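Local coordinates for protein sulfurtransferase (Azotobacter vinelandii, PDB 1E0C) that is a rhodanese-type sulfurtransferase that probably passes sulfur from thiosulfate to acceptors such as cyanide, at residues A[11-16]-A[111-116]; A[61-66]-A[98-103]; A[80-85]-A[105-110]. All blocks are in the same frame, centred on the assembly; numbering follows the deposited sequence.

Interaction 1: residues A[11-16]-A[111-116]; sequences IEPADL and HYLNGG
Ile11 N donates to Tyr112 O at 2.8 Å, and Ile11 O in turn accepts from Asn114 N at 2.8 Å. The two bonds set Ile11 beside Leu113 in a parallel bridge, Ile11 CA to Leu113 CA 5.2 Å, which fastens the short strand 10-11 to strand 110-113 as an outermost strand of the N-terminal rhodanese sheet. Just past it Asn114 ND2 points straight at Glu12 OE2 (3.0 Å, 176°). OE2 lies in the plane of the amide but is met on its syn side from somewhat out of the carboxylate plane, and the two flat groups are turned 70° apart. The Glu12 chain, bent at chi2 (-68°), brings the carboxylate back beside Asn114, and its other oxygen, OE1, forms a salt bridge with Arg206. With an alanine in place of Glu12, Asn114 ND2 would probably lose its acceptor and Arg206 its counter-charge. The amide oxygen, Asn114 OD1, accepts from Ile207 N, so an asparagine here uses both ends of its side chain. Glu12 also precedes the helix as its N-cap, where its backbone N gives a hydrogen bond to Asp15 OD2 at 2.9 Å. The buried apolar part of the contact is built from Leu113, Pro13 and Leu16, whose side chains have no polar atoms to satisfy. Leu113, with CG opposite its backbone N, brings CD1 to 4.0 Å from Pro13 CD and CD2 against Leu16 CD2, each pair of side chains crossing at about a right angle. Ile11 CG2 comes to 3.5 Å from His111 ND1, whose hydrogen bond goes to Pro8 O.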
loop_
_atom_site.group_PDB
_atom_site.type_symbol
_atom_site.label_atom_id
_atom_site.label_comp_id
_atom_site.label_asym_id
_atom_site.label_seq_id
_atom_site.Cartn_x
_atom_site.Cartn_y
_atom_site.Cartn_z
ATOM N N ILE A 11 -5.405 4.970 -11.655
ATOM C CA ILE A 11 -5.592 5.967 -12.710
ATOM C C ILE A 11 -4.265 6.353 -13.325
ATOM O O ILE A 11 -3.201 6.082 -12.773
ATOM C CB ILE A 11 -6.319 7.212 -12.159
ATOM C CG1 ILE A 11 -5.398 7.986 -11.210
ATOM C CG2 ILE A 11 -7.585 6.775 -11.433
ATOM C CD1 ILE A 11 -6.037 9.248 -10.644
ATOM N N GLU A 12 -4.299 6.998 -14.495
ATOM C CA GLU A 12 -3.051 7.381 -15.152
ATOM C C GLU A 12 -2.736 8.851 -14.864
ATOM O O GLU A 12 -3.616 9.624 -14.491
ATOM C CB GLU A 12 -3.210 7.174 -16.671
ATOM C CG GLU A 12 -3.492 5.715 -17.047
ATOM C CD GLU A 12 -2.302 4.815 -16.779
ATOM O OE1 GLU A 12 -1.162 5.290 -16.938
ATOM O OE2 GLU A 12 -2.478 3.633 -16.403
ATOM N N PRO A 13 -1.498 9.240 -15.085
ATOM C CA PRO A 13 -1.072 10.625 -14.927
ATOM C C PRO A 13 -1.980 11.597 -15.649
ATOM O O PRO A 13 -2.326 12.652 -15.107
ATOM C CB PRO A 13 0.338 10.625 -15.498
ATOM C CG PRO A 13 0.838 9.239 -15.208
ATOM C CD PRO A 13 -0.365 8.357 -15.468
ATOM N N ALA A 14 -2.376 11.288 -16.892
ATOM C CA ALA A 14 -3.285 12.164 -17.621
ATOM C C ALA A 14 -4.580 12.405 -16.866
ATOM O O ALA A 14 -5.114 13.518 -16.900
ATOM C CB ALA A 14 -3.599 11.599 -19.007
ATOM N N ASP A 15 -5.126 11.355 -16.246
ATOM C CA ASP A 15 -6.383 11.492 -15.518
ATOM C C ASP A 15 -6.216 12.442 -14.327
ATOM O O ASP A 15 -7.108 13.226 -14.021
ATOM C CB ASP A 15 -6.846 10.137 -14.969
ATOM C CG ASP A 15 -7.037 9.094 -16.052
ATOM O OD1 ASP A 15 -7.588 9.446 -17.114
ATOM O OD2 ASP A 15 -6.647 7.934 -15.815
ATOM N N LEU A 16 -5.091 12.291 -13.630
ATOM C CA LEU A 16 -4.813 13.148 -12.480
ATOM C C LEU A 16 -4.555 14.582 -12.916
ATOM O O LEU A 16 -5.125 15.504 -12.326
ATOM C CB LEU A 16 -3.640 12.617 -11.660
ATOM C CG LEU A 16 -3.197 13.512 -10.484
ATOM C CD1 LEU A 16 -4.341 13.735 -9.514
ATOM C CD2 LEU A 16 -1.990 12.886 -9.802
ATOM N N HIS A 111 -7.755 6.630 -5.130
ATOM C CA HIS A 111 -7.135 6.166 -6.359
ATOM C C HIS A 111 -5.628 6.068 -6.165
ATOM O O HIS A 111 -5.043 6.802 -5.363
ATOM C CB HIS A 111 -7.400 7.164 -7.514
ATOM C CG HIS A 111 -8.867 7.333 -7.771
ATOM N ND1 HIS A 111 -9.571 6.492 -8.603
ATOM C CD2 HIS A 111 -9.770 8.180 -7.218
ATOM C CE1 HIS A 111 -10.856 6.821 -8.572
ATOM N NE2 HIS A 111 -11.003 7.828 -7.727
ATOM N N TYR A 112 -5.019 5.181 -6.935
ATOM C CA TYR A 112 -3.581 5.065 -7.013
ATOM C C TYR A 112 -3.115 5.631 -8.361
ATOM O O TYR A 112 -3.719 5.311 -9.386
ATOM C CB TYR A 112 -3.138 3.590 -6.963
ATOM C CG TYR A 112 -1.671 3.420 -7.295
ATOM C CD1 TYR A 112 -0.706 4.073 -6.546
ATOM C CD2 TYR A 112 -1.249 2.616 -8.353
ATOM C CE1 TYR A 112 0.637 3.935 -6.809
ATOM C CE2 TYR A 112 0.098 2.469 -8.625
ATOM C CZ TYR A 112 1.038 3.130 -7.860
ATOM O OH TYR A 112 2.377 3.008 -8.130
ATOM N N LEU A 113 -2.112 6.497 -8.312
ATOM C CA LEU A 113 -1.541 7.024 -9.554
ATOM C C LEU A 113 -0.581 5.979 -10.127
ATOM O O LEU A 113 0.485 5.725 -9.572
ATOM C CB LEU A 113 -0.760 8.319 -9.283
ATOM C CG LEU A 113 -0.016 8.879 -10.506
ATOM C CD1 LEU A 113 -1.028 9.241 -11.592
ATOM C CD2 LEU A 113 0.813 10.095 -10.120
ATOM N N ASN A 114 -0.989 5.350 -11.226
ATOM C CA ASN A 114 -0.180 4.279 -11.815
ATOM C C ASN A 114 1.235 4.713 -12.123
ATOM O O ASN A 114 1.455 5.660 -12.888
ATOM C CB ASN A 114 -0.874 3.780 -13.092
ATOM C CG ASN A 114 -0.538 2.325 -13.383
ATOM O OD1 ASN A 114 0.119 1.665 -12.586
ATOM N ND2 ASN A 114 -1.002 1.829 -14.524
ATOM N N GLY A 115 2.228 4.067 -11.516
ATOM C CA GLY A 115 3.622 4.421 -11.730
ATOM C C GLY A 115 4.042 5.650 -10.921
ATOM O O GLY A 115 5.203 6.066 -10.971
ATOM N N GLY A 116 3.110 6.229 -10.181
ATOM C CA GLY A 116 3.391 7.347 -9.301
ATOM C C GLY A 116 4.212 8.442 -9.961
ATOM O O GLY A 116 4.010 8.826 -11.113
#

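Interaction 2: residues A[61-66]-A[98-103]; sequences GLQPPR and FIWLLD
The loop around Gln63 passes helix 93-104 at some distance, Gln63 CA lying 7.3 Å from Leu101 CA, and residues 62 to 65 hold polyproline II-like angles, a shape to which Pro64 and Pro65 are well suited. The helix is the crossover of a beta-alpha-beta unit, joining the neighbouring parallel strands 83-87 and 110-113 of the N-terminal rhodanese domain, and the loop lies over one flank of it before helix 66-76 begins. With the backbones this far apart, large side chains must bridge the gap, and Trp100 and Leu101 do so from the helix side. Trp100 has CG trans to its backbone N (chi1 159°), which sends the six-membered ring out to the loop. Its CH2 corner arrives edge-on, 3.8 Å from Gln63 N, which lies in the ring plane; the same corner is 3.8 Å from Gln63 CB and 4.2 Å from Gly61 O. That carbonyl receives a hydrogen bond from Arg97 NH2, so the helix also grips the loop by a polar link. The indole NE1, at the other end of the ring system, donates to Thr148 OG1, and His233 and Tyr240 make edge-to-face contacts with the ring. These two belong to the second rhodanese-like domain, where His233 follows closely on Cys230, the persulfide-bearing residue; the tryptophan thus links the loop of one domain to the neighbourhood of the sulfur site in the other. Leu101, an aliphatic residue suited to its buried position, uses a single methyl, CD2. Leu101 CD2 rests 3.8 Å from Gln63 CB and meets Pro64 CD end-on at 4.0 Å.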
loop_
_atom_site.group_PDB
_atom_site.type_symbol
_atom_site.label_atom_id
_atom_site.label_comp_id
_atom_site.label_asym_id
_atom_site.label_seq_id
_atom_site.Cartn_x
_atom_site.Cartn_y
_atom_site.Cartn_z
ATOM N N GLY A 61 5.703 -2.768 11.426
ATOM C CA GLY A 61 4.884 -2.519 10.241
ATOM C C GLY A 61 3.409 -2.393 10.572
ATOM O O GLY A 61 2.575 -2.206 9.679
ATOM N N LEU A 62 3.053 -2.515 11.855
ATOM C CA LEU A 62 1.671 -2.289 12.253
ATOM C C LEU A 62 1.307 -0.831 11.949
ATOM O O LEU A 62 2.190 0.003 11.723
ATOM C CB LEU A 62 1.485 -2.539 13.759
ATOM C CG LEU A 62 1.690 -3.986 14.221
ATOM C CD1 LEU A 62 1.249 -4.159 15.670
ATOM C CD2 LEU A 62 0.931 -4.948 13.320
ATOM N N GLN A 63 0.012 -0.554 11.920
ATOM C CA GLN A 63 -0.428 0.836 11.703
ATOM C C GLN A 63 0.045 1.722 12.854
ATOM O O GLN A 63 0.249 1.244 13.981
ATOM C CB GLN A 63 -1.957 0.882 11.647
ATOM C CG GLN A 63 -2.644 0.542 12.960
ATOM C CD GLN A 63 -4.093 0.150 12.762
ATOM O OE1 GLN A 63 -5.007 0.722 13.359
ATOM N NE2 GLN A 63 -4.297 -0.834 11.891
ATOM N N PRO A 64 0.204 3.007 12.588
ATOM C CA PRO A 64 0.560 3.954 13.643
ATOM C C PRO A 64 -0.551 4.000 14.685
ATOM O O PRO A 64 -1.707 3.653 14.431
ATOM C CB PRO A 64 0.673 5.295 12.926
ATOM C CG PRO A 64 0.739 4.987 11.477
ATOM C CD PRO A 64 -0.003 3.683 11.290
ATOM N N PRO A 65 -0.223 4.510 15.864
ATOM C CA PRO A 65 -1.191 4.672 16.938
ATOM C C PRO A 65 -2.290 5.645 16.519
ATOM O O PRO A 65 -2.060 6.477 15.641
ATOM C CB PRO A 65 -0.370 5.272 18.081
ATOM C CG PRO A 65 1.047 4.978 17.752
ATOM C CD PRO A 65 1.130 4.988 16.246
ATOM N N ARG A 66 -3.413 5.624 17.213
ATOM C CA ARG A 66 -4.520 6.524 16.927
ATOM C C ARG A 66 -4.083 7.981 16.852
ATOM O O ARG A 66 -4.414 8.681 15.896
ATOM C CB ARG A 66 -5.590 6.376 18.023
ATOM C CG ARG A 66 -6.702 7.405 17.921
ATOM C CD ARG A 66 -7.803 7.160 18.931
ATOM N NE ARG A 66 -8.509 5.898 18.718
ATOM C CZ ARG A 66 -9.475 5.731 17.823
ATOM N NH1 ARG A 66 -9.816 6.738 17.032
ATOM N NH2 ARG A 66 -10.098 4.563 17.712
ATOM N N PHE A 98 -0.317 3.206 2.125
ATOM C CA PHE A 98 -1.177 4.322 2.547
ATOM C C PHE A 98 -2.623 4.041 2.194
ATOM O O PHE A 98 -3.558 4.324 2.945
ATOM C CB PHE A 98 -0.669 5.624 1.911
ATOM C CG PHE A 98 -1.445 6.818 2.407
ATOM C CD1 PHE A 98 -1.056 7.460 3.578
ATOM C CD2 PHE A 98 -2.555 7.275 1.720
ATOM C CE1 PHE A 98 -1.778 8.557 4.026
ATOM C CE2 PHE A 98 -3.282 8.352 2.182
ATOM C CZ PHE A 98 -2.884 8.999 3.340
ATOM N N ILE A 99 -2.855 3.346 1.071
ATOM C CA ILE A 99 -4.223 2.961 0.716
ATOM C C ILE A 99 -4.770 1.935 1.684
ATOM O O ILE A 99 -5.947 1.984 2.064
ATOM C CB ILE A 99 -4.276 2.478 -0.752
ATOM C CG1 ILE A 99 -4.257 3.734 -1.638
ATOM C CG2 ILE A 99 -5.519 1.648 -1.017
ATOM C CD1 ILE A 99 -3.980 3.495 -3.098
ATOM N N TRP A 100 -3.907 1.034 2.162
ATOM C CA TRP A 100 -4.357 0.116 3.228
ATOM C C TRP A 100 -4.732 0.926 4.465
ATOM O O TRP A 100 -5.765 0.677 5.088
ATOM C CB TRP A 100 -3.269 -0.916 3.502
ATOM C CG TRP A 100 -3.359 -1.576 4.842
ATOM C CD1 TRP A 100 -4.220 -2.552 5.241
ATOM C CD2 TRP A 100 -2.535 -1.274 5.980
ATOM N NE1 TRP A 100 -3.977 -2.893 6.551
ATOM C CE2 TRP A 100 -2.943 -2.122 7.024
ATOM C CE3 TRP A 100 -1.484 -0.379 6.200
ATOM C CZ2 TRP A 100 -2.358 -2.082 8.288
ATOM C CZ3 TRP A 100 -0.885 -0.352 7.445
ATOM C CH2 TRP A 100 -1.324 -1.199 8.475
ATOM N N LEU A 101 -3.990 2.004 4.759
ATOM C CA LEU A 101 -4.378 2.859 5.891
ATOM C C LEU A 101 -5.704 3.552 5.635
ATOM O O LEU A 101 -6.516 3.756 6.538
ATOM C CB LEU A 101 -3.289 3.872 6.223
ATOM C CG LEU A 101 -2.061 3.354 6.975
ATOM C CD1 LEU A 101 -1.058 4.485 7.184
ATOM C CD2 LEU A 101 -2.464 2.755 8.325
ATOM N N LEU A 102 -5.959 3.958 4.386
ATOM C CA LEU A 102 -7.262 4.532 4.055
ATOM C C LEU A 102 -8.380 3.533 4.308
ATOM O O LEU A 102 -9.447 3.885 4.815
ATOM C CB LEU A 102 -7.281 4.996 2.601
ATOM C CG LEU A 102 -6.425 6.226 2.270
ATOM C CD1 LEU A 102 -6.543 6.521 0.775
ATOM C CD2 LEU A 102 -6.906 7.438 3.076
ATOM N N ASP A 103 -8.128 2.243 4.025
ATOM C CA ASP A 103 -9.143 1.243 4.376
ATOM C C ASP A 103 -9.278 1.130 5.898
ATOM O O ASP A 103 -10.384 1.004 6.413
ATOM C CB ASP A 103 -8.746 -0.130 3.814
ATOM C CG ASP A 103 -8.956 -0.176 2.305
ATOM O OD1 ASP A 103 -9.795 0.601 1.813
ATOM O OD2 ASP A 103 -8.278 -1.002 1.665
#

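Interaction 3: residues A[80-85]-A[105-110]; sequences PEAVYV and IGQQRY
The polar bonds between Ala82, Tyr84, Gln107 and Arg109 pin the start of two neighbouring parallel strands, 83-87 and 110-113, in the beta-alpha-beta unit of the N-terminal rhodanese domain. Arg109 O is gripped twice: by Tyr84 N at 3.2 Å, and within its own segment by Gln107 NE2 at 2.8 Å, nearly straight (174°). The second N-H of that amide goes to Ala82 O at 2.9 Å, more bent (138°) and from above the carbonyl plane. Glutamine suits this place because one NH2 group can serve both carbonyls, which fixes the rotation of the amide; the chain reaches them by folding at chi2. Tyr84 OH bonds to His78 ND1.

The van der Waals contacts begin with the same amide, which abuts the edge of the Tyr84 ring, Tyr84 CE1 to Gln107 CD 3.6 Å, with the two planes 69° apart. Val83 CG2 lies 4.1 Å from Arg109 CB. Tyr84 and Tyr110 form a parallel bridge with their side chains on the same face of the sheet, Tyr84 CB to Tyr110 CB 3.9 Å. A CA-H...O contact completes the pairing: Tyr110 CA approaches Tyr84 O at 3.1 Å.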
loop_
_atom_site.group_PDB
_atom_site.type_symbol
_atom_site.label_atom_id
_atom_site.label_comp_id
_atom_site.label_asym_id
_atom_site.label_seq_id
_atom_site.Cartn_x
_atom_site.Cartn_y
_atom_site.Cartn_z
ATOM N N PRO A 80 -15.532 14.420 4.780
ATOM C CA PRO A 80 -16.504 13.527 4.182
ATOM C C PRO A 80 -16.449 13.388 2.677
ATOM O O PRO A 80 -16.633 12.281 2.150
ATOM C CB PRO A 80 -17.852 14.085 4.637
ATOM C CG PRO A 80 -17.557 14.829 5.892
ATOM C CD PRO A 80 -16.149 15.344 5.768
ATOM N N GLU A 81 -16.227 14.474 1.951
ATOM C CA GLU A 81 -16.249 14.440 0.487
ATOM C C GLU A 81 -14.897 14.131 -0.135
ATOM O O GLU A 81 -14.762 14.099 -1.363
ATOM C CB GLU A 81 -16.701 15.836 0.001
ATOM C CG GLU A 81 -15.704 16.930 0.334
ATOM C CD GLU A 81 -15.969 17.655 1.633
ATOM O OE1 GLU A 81 -16.319 17.023 2.652
ATOM O OE2 GLU A 81 -15.802 18.896 1.654
ATOM N N ALA A 82 -13.862 13.952 0.678
ATOM C CA ALA A 82 -12.510 13.781 0.180
ATOM C C ALA A 82 -12.391 12.601 -0.793
ATOM O O ALA A 82 -12.968 11.542 -0.557
ATOM C CB ALA A 82 -11.537 13.518 1.331
ATOM N N VAL A 83 -11.531 12.795 -1.776
ATOM C CA VAL A 83 -11.100 11.727 -2.671
ATOM C C VAL A 83 -9.569 11.747 -2.690
ATOM O O VAL A 83 -8.966 12.758 -3.046
ATOM C CB VAL A 83 -11.613 11.856 -4.111
ATOM C CG1 VAL A 83 -11.103 10.661 -4.928
ATOM C CG2 VAL A 83 -13.135 11.886 -4.165
ATOM N N TYR A 84 -8.962 10.669 -2.198
ATOM C CA TYR A 84 -7.515 10.611 -2.126
ATOM C C TYR A 84 -6.946 10.072 -3.444
ATOM O O TYR A 84 -7.523 9.168 -4.043
ATOM C CB TYR A 84 -7.038 9.685 -1.001
ATOM C CG TYR A 84 -7.277 10.254 0.384
ATOM C CD1 TYR A 84 -8.535 10.211 0.946
ATOM C CD2 TYR A 84 -6.226 10.824 1.102
ATOM C CE1 TYR A 84 -8.775 10.715 2.219
ATOM C CE2 TYR A 84 -6.457 11.327 2.373
ATOM C CZ TYR A 84 -7.722 11.299 2.903
ATOM O OH TYR A 84 -7.950 11.796 4.170
ATOM N N VAL A 85 -5.881 10.707 -3.882
ATOM C CA VAL A 85 -5.040 10.159 -4.948
ATOM C C VAL A 85 -3.647 9.997 -4.354
ATOM O O VAL A 85 -3.160 10.910 -3.680
ATOM C CB VAL A 85 -4.986 11.024 -6.207
ATOM C CG1 VAL A 85 -3.997 10.431 -7.208
ATOM C CG2 VAL A 85 -6.378 11.098 -6.828
ATOM N N ILE A 105 -8.954 3.510 8.073
ATOM C CA ILE A 105 -9.771 4.601 8.601
ATOM C C ILE A 105 -11.150 4.680 7.990
ATOM O O ILE A 105 -11.942 5.572 8.317
ATOM C CB ILE A 105 -9.053 5.956 8.524
ATOM C CG1 ILE A 105 -9.014 6.493 7.090
ATOM C CG2 ILE A 105 -7.646 5.824 9.089
ATOM C CD1 ILE A 105 -8.572 7.951 7.027
ATOM N N GLY A 106 -11.504 3.731 7.122
ATOM C CA GLY A 106 -12.851 3.665 6.580
ATOM C C GLY A 106 -13.066 4.593 5.395
ATOM O O GLY A 106 -14.219 4.824 5.015
ATOM N N GLN A 107 -11.993 5.153 4.848
ATOM C CA GLN A 107 -12.157 6.019 3.663
ATOM C C GLN A 107 -12.573 5.155 2.472
ATOM O O GLN A 107 -11.872 4.189 2.159
ATOM C CB GLN A 107 -10.834 6.713 3.348
ATOM C CG GLN A 107 -10.802 7.468 2.029
ATOM C CD GLN A 107 -11.734 8.661 2.000
ATOM O OE1 GLN A 107 -12.194 9.155 3.033
ATOM N NE2 GLN A 107 -12.026 9.172 0.806
ATOM N N GLN A 108 -13.625 5.560 1.767
ATOM C CA GLN A 108 -14.086 4.754 0.636
ATOM C C GLN A 108 -13.519 5.202 -0.696
ATOM O O GLN A 108 -13.284 4.373 -1.582
ATOM C CB GLN A 108 -15.620 4.779 0.589
ATOM C CG GLN A 108 -16.266 4.476 1.931
ATOM C CD GLN A 108 -16.657 3.017 2.062
ATOM O OE1 GLN A 108 -15.893 2.201 2.572
ATOM N NE2 GLN A 108 -17.854 2.686 1.591
ATOM N N ARG A 109 -13.367 6.509 -0.903
ATOM C CA ARG A 109 -12.957 7.004 -2.216
ATOM C C ARG A 109 -11.489 7.313 -2.310
ATOM O O ARG A 109 -10.958 8.187 -1.628
ATOM C CB ARG A 109 -13.838 8.228 -2.573
ATOM C CG ARG A 109 -15.299 7.798 -2.487
ATOM C CD ARG A 109 -16.299 8.885 -2.801
ATOM N NE ARG A 109 -17.602 8.285 -3.103
ATOM C CZ ARG A 109 -18.776 8.874 -2.954
ATOM N NH1 ARG A 109 -18.852 10.123 -2.515
ATOM N NH2 ARG A 109 -19.892 8.222 -3.262
ATOM N N TYR A 110 -10.789 6.556 -3.163
ATOM C CA TYR A 110 -9.369 6.770 -3.365
ATOM C C TYR A 110 -8.886 6.122 -4.660
ATOM O O TYR A 110 -9.546 5.283 -5.270
ATOM C CB TYR A 110 -8.526 6.272 -2.197
ATOM C CG TYR A 110 -8.782 4.832 -1.814
ATOM C CD1 TYR A 110 -8.374 3.792 -2.639
ATOM C CD2 TYR A 110 -9.423 4.521 -0.622
ATOM C CE1 TYR A 110 -8.614 2.477 -2.284
ATOM C CE2 TYR A 110 -9.668 3.206 -0.261
ATOM C CZ TYR A 110 -9.248 2.191 -1.096
ATOM O OH TYR A 110 -9.489 0.877 -0.753
#

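How the interactions relate
Each of the three contacts involves a part of one beta-alpha-beta unit of the N-terminal rhodanese domain. Interactions 1 and 3 share its sheet, strand 110-113 lying between 10-11 and 83-87, and a probable hydrogen bond from His111 N to Tyr84 O (2.8 Å) joins them. Interaction 2 sits on the connecting helix, which Leu102 O to Gln107 N (2.8 Å) and Asp103 OD1 to Tyr110 OH (2.6 Å), both probable hydrogen bonds, tie to interaction 3. Ile99 CD1 packs on Tyr112 CB at 4.0 Å, linking interactions 2 and 1, although their centres are about 21 Å apart. Interaction 2 borders the second domain near Cys230 through Trp100 and His233; interaction 1 touches it at Arg206.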